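PDB 6WYN: esterase Rv0045c from Mycobacterium tuberculosis, which hydrolyses carboxylic esters, preferring short, straight alkyl chains, best of four atoms, and is probably involved in ester or lipid metabolism. Local coordinates for residues A72-R77 and H117-W122. Numbering follows the deposited sequence.
Sequences AISALR and HGHSAW
Ser120 OG is held by two backbone groups: Ser74 N donates to it over 2.8 Å in a nearly straight bond (164° at the hydrogen), and it is also hydrogen-bonded to the carbonyl oxygen of Asp113. With chi1 at -76° the hydroxyl stands beside its own backbone N and anti to its carbonyl carbon, which brings it to the start of strand 73-77. There it lies 3.3 Å from Ile73 CA, with Ile73 CD1 and CG2 also close by; the Ile73 side chain, whose CB bond points away from the loop, packs on Val112 and on Thr136 and Leu137 of helix 130-144. Two residues before Ser74 and one after Ser120, Ala121 N donates to Ala72 O (2.8 Å), approaching 25° off the carbonyl plane. A water shares that oxygen, donating to Ala72 O and to Ala121 O and so bridging the two alanines. Ala72 CB and Ala121 CB meet at 4.2 Å. In the alpha/beta-hydrolase fold this joins the second strand of the central mixed sheet, close to the hairpin turn from strand 65-70, to the loop that leaves strand 109-112 on the way to helix 130-144. The loop is folded by a type II' beta turn from His117 to Ser120, closed by Ser120 N to His117 O, with Gly118 at positive phi; Asp113 OD2 accepts a bond from His119 N. Beside the serine bond, Ser74 CB and OG both lie 3.6 Å from His119 CB. Ser74 OG, anti to its backbone N (chi1 -164°), is hydrogen-bonded to Arg67 NH2 and Val68 O of the neighbouring strand 65-70, while the His119 ring leads away from strand 73-77 and its side chain touches Arg67.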
ATOM      1  N   ALA A  72      16.999  -4.717  -3.545  1.00 15.35           N
ATOM      2  CA  ALA A  72      15.766  -5.509  -3.323  1.00 15.69           C
ATOM      3  C   ALA A  72      14.454  -4.701  -3.501  1.00 13.13           C
ATOM      4  O   ALA A  72      13.377  -5.364  -3.624  1.00 13.74           O
ATOM      5  CB  ALA A  72      15.841  -6.122  -1.946  1.00 15.67           C
ATOM      6  N   ILE A  73      14.507  -3.371  -3.527  1.00 13.38           N
ATOM      7  CA  ILE A  73      13.304  -2.471  -3.543  1.00 12.45           C
ATOM      8  C   ILE A  73      13.184  -1.729  -4.888  1.00 12.18           C
ATOM      9  O   ILE A  73      14.119  -0.996  -5.256  1.00 12.23           O
ATOM     10  CB  ILE A  73      13.356  -1.453  -2.399  1.00 13.02           C
ATOM     11  CG1 ILE A  73      13.429  -2.165  -1.044  1.00 12.30           C
ATOM     12  CG2 ILE A  73      12.141  -0.504  -2.483  1.00 13.36           C
ATOM     13  CD1 ILE A  73      12.345  -3.196  -0.865  1.00 12.41           C
ATOM     14  N   SER A  74      12.029  -1.871  -5.538  1.00 10.81           N
ATOM     15  CA  SER A  74      11.602  -1.055  -6.692  1.00 10.56           C
ATOM     16  C   SER A  74      10.575  -0.024  -6.202  1.00 11.00           C
ATOM     17  O   SER A  74       9.906  -0.297  -5.178  1.00 11.43           O
ATOM     18  CB  SER A  74      11.065  -1.936  -7.767  1.00 10.83           C
ATOM     19  OG  SER A  74      11.011  -1.198  -8.975  1.00 10.67           O
ATOM     20  N   ALA A  75      10.474   1.124  -6.870  1.00 10.04           N
ATOM     21  CA  ALA A  75       9.519   2.178  -6.503  1.00  9.97           C
ATOM     22  C   ALA A  75       9.176   2.969  -7.756  1.00 10.07           C
ATOM     23  O   ALA A  75       9.952   2.876  -8.775  1.00 10.06           O
ATOM     24  CB  ALA A  75      10.042   3.060  -5.409  1.00  9.10           C
ATOM     25  N   LEU A  76       8.023   3.631  -7.715  1.00  9.32           N
ATOM     26  CA  LEU A  76       7.672   4.688  -8.707  1.00 10.19           C
ATOM     27  C   LEU A  76       7.973   6.042  -8.097  1.00 10.22           C
ATOM     28  O   LEU A  76       7.484   6.342  -6.986  1.00 10.15           O
ATOM     29  CB  LEU A  76       6.197   4.556  -9.070  1.00 11.17           C
ATOM     30  CG  LEU A  76       5.816   3.265  -9.765  1.00 11.81           C
ATOM     31  CD1 LEU A  76       4.328   3.228 -10.048  1.00 12.78           C
ATOM     32  CD2 LEU A  76       6.605   3.103 -11.049  1.00 12.54           C
ATOM     33  N   ARG A  77       8.759   6.848  -8.803  1.00 11.57           N
ATOM     34  CA  ARG A  77       9.132   8.212  -8.373  1.00 11.79           C
ATOM     35  C   ARG A  77       8.374   9.187  -9.264  1.00 11.83           C
ATOM     36  O   ARG A  77       8.599   9.181 -10.508  1.00 11.14           O
ATOM     37  CB  ARG A  77      10.648   8.444  -8.413  1.00 12.94           C
ATOM     38  CG  ARG A  77      11.077   9.778  -7.823  1.00 13.16           C
ATOM     39  CD  ARG A  77      12.563   9.859  -7.538  1.00 14.39           C
ATOM     40  NE  ARG A  77      13.277   9.760  -8.811  1.00 14.62           N
ATOM     41  CZ  ARG A  77      14.563   9.445  -8.935  1.00 14.74           C
ATOM     42  NH1 ARG A  77      15.088   9.330 -10.146  1.00 15.06           N
ATOM     43  NH2 ARG A  77      15.304   9.277  -7.864  1.00 14.53           N
ATOM     44  N   HIS A 117       6.423  -7.887  -3.587  1.00 12.09           N
ATOM     45  CA  HIS A 117       5.332  -7.227  -4.343  1.00 11.58           C
ATOM     46  C   HIS A 117       5.905  -6.358  -5.475  1.00 10.82           C
ATOM     47  O   HIS A 117       7.052  -5.841  -5.358  1.00 10.25           O
ATOM     48  CB  HIS A 117       4.546  -6.356  -3.365  1.00 11.95           C
ATOM     49  CG  HIS A 117       3.873  -7.095  -2.262  1.00 11.95           C
ATOM     50  ND1 HIS A 117       4.506  -7.362  -1.061  1.00 12.41           N
ATOM     51  CD2 HIS A 117       2.600  -7.552  -2.165  1.00 12.38           C
ATOM     52  CE1 HIS A 117       3.644  -7.995  -0.273  1.00 12.97           C
ATOM     53  NE2 HIS A 117       2.477  -8.143  -0.944  1.00 13.19           N
ATOM     54  N   GLY A 118       5.081  -6.133  -6.480  1.00 10.85           N
ATOM     55  CA  GLY A 118       5.382  -5.255  -7.613  1.00 10.70           C
ATOM     56  C   GLY A 118       6.620  -5.750  -8.334  1.00 12.20           C
ATOM     57  O   GLY A 118       6.609  -6.943  -8.723  1.00 11.11           O
ATOM     58  N   HIS A 119       7.664  -4.925  -8.416  1.00 12.00           N
ATOM     59  CA  HIS A 119       8.975  -5.324  -8.987  1.00 13.44           C
ATOM     60  C   HIS A 119       9.994  -5.517  -7.876  1.00 13.38           C
ATOM     61  O   HIS A 119      11.160  -5.678  -8.206  1.00 14.35           O
ATOM     62  CB  HIS A 119       9.437  -4.284  -9.997  1.00 13.50           C
ATOM     63  CG  HIS A 119       8.518  -4.203 -11.172  1.00 16.79           C
ATOM     64  ND1 HIS A 119       8.940  -4.486 -12.489  1.00 21.08           N
ATOM     65  CD2 HIS A 119       7.206  -3.890 -11.255  1.00 16.91           C
ATOM     66  CE1 HIS A 119       7.923  -4.316 -13.323  1.00 20.94           C
ATOM     67  NE2 HIS A 119       6.840  -3.936 -12.581  1.00 19.56           N
ATOM     68  N   SER A 120       9.608  -5.426  -6.604  1.00 13.16           N
ATOM     69  CA  SER A 120      10.591  -5.631  -5.506  1.00 12.36           C
ATOM     70  C   SER A 120      10.897  -7.146  -5.390  1.00 12.39           C
ATOM     71  O   SER A 120      10.018  -7.964  -5.689  1.00 13.13           O
ATOM     72  CB  SER A 120      10.139  -5.026  -4.232  1.00 10.57           C
ATOM     73  OG  SER A 120      10.271  -3.617  -4.199  1.00  9.70           O
ATOM     74  N   ALA A 121      12.106  -7.510  -4.972  1.00 13.40           N
ATOM     75  CA  ALA A 121      12.539  -8.925  -4.857  1.00 15.02           C
ATOM     76  C   ALA A 121      11.588  -9.705  -3.924  1.00 16.18           C
ATOM     77  O   ALA A 121      11.128  -9.150  -2.906  1.00 15.72           O
ATOM     78  CB  ALA A 121      13.975  -8.996  -4.362  1.00 15.81           C
ATOM     79  N   TRP A 122      11.297 -10.938  -4.278  1.00 18.45           N
ATOM     80  CA  TRP A 122      10.670 -11.927  -3.367  1.00 20.37           C
ATOM     81  C   TRP A 122      11.697 -12.418  -2.344  1.00 21.33           C
ATOM     82  O   TRP A 122      12.914 -12.135  -2.458  1.00 21.26           O
ATOM     83  CB  TRP A 122      10.057 -13.074  -4.155  1.00 19.54           C
ATOM     84  CG  TRP A 122       8.843 -12.748  -4.950  1.00 21.32           C
ATOM     85  CD1 TRP A 122       8.349 -11.516  -5.254  1.00 20.00           C
ATOM     86  CD2 TRP A 122       7.971 -13.704  -5.576  1.00 23.50           C
ATOM     87  NE1 TRP A 122       7.235 -11.648  -6.027  1.00 22.29           N
ATOM     88  CE2 TRP A 122       6.961 -12.976  -6.226  1.00 22.95           C
ATOM     89  CE3 TRP A 122       7.921 -15.102  -5.615  1.00 25.44           C
ATOM     90  CZ2 TRP A 122       5.955 -13.587  -6.969  1.00 24.75           C
ATOM     91  CZ3 TRP A 122       6.886 -15.712  -6.294  1.00 24.53           C
ATOM     92  CH2 TRP A 122       5.934 -14.965  -6.992  1.00 25.55           C
TER
HETATM   93  O   HOH W   1      12.317  -7.026  -1.666  1.00 11.42           O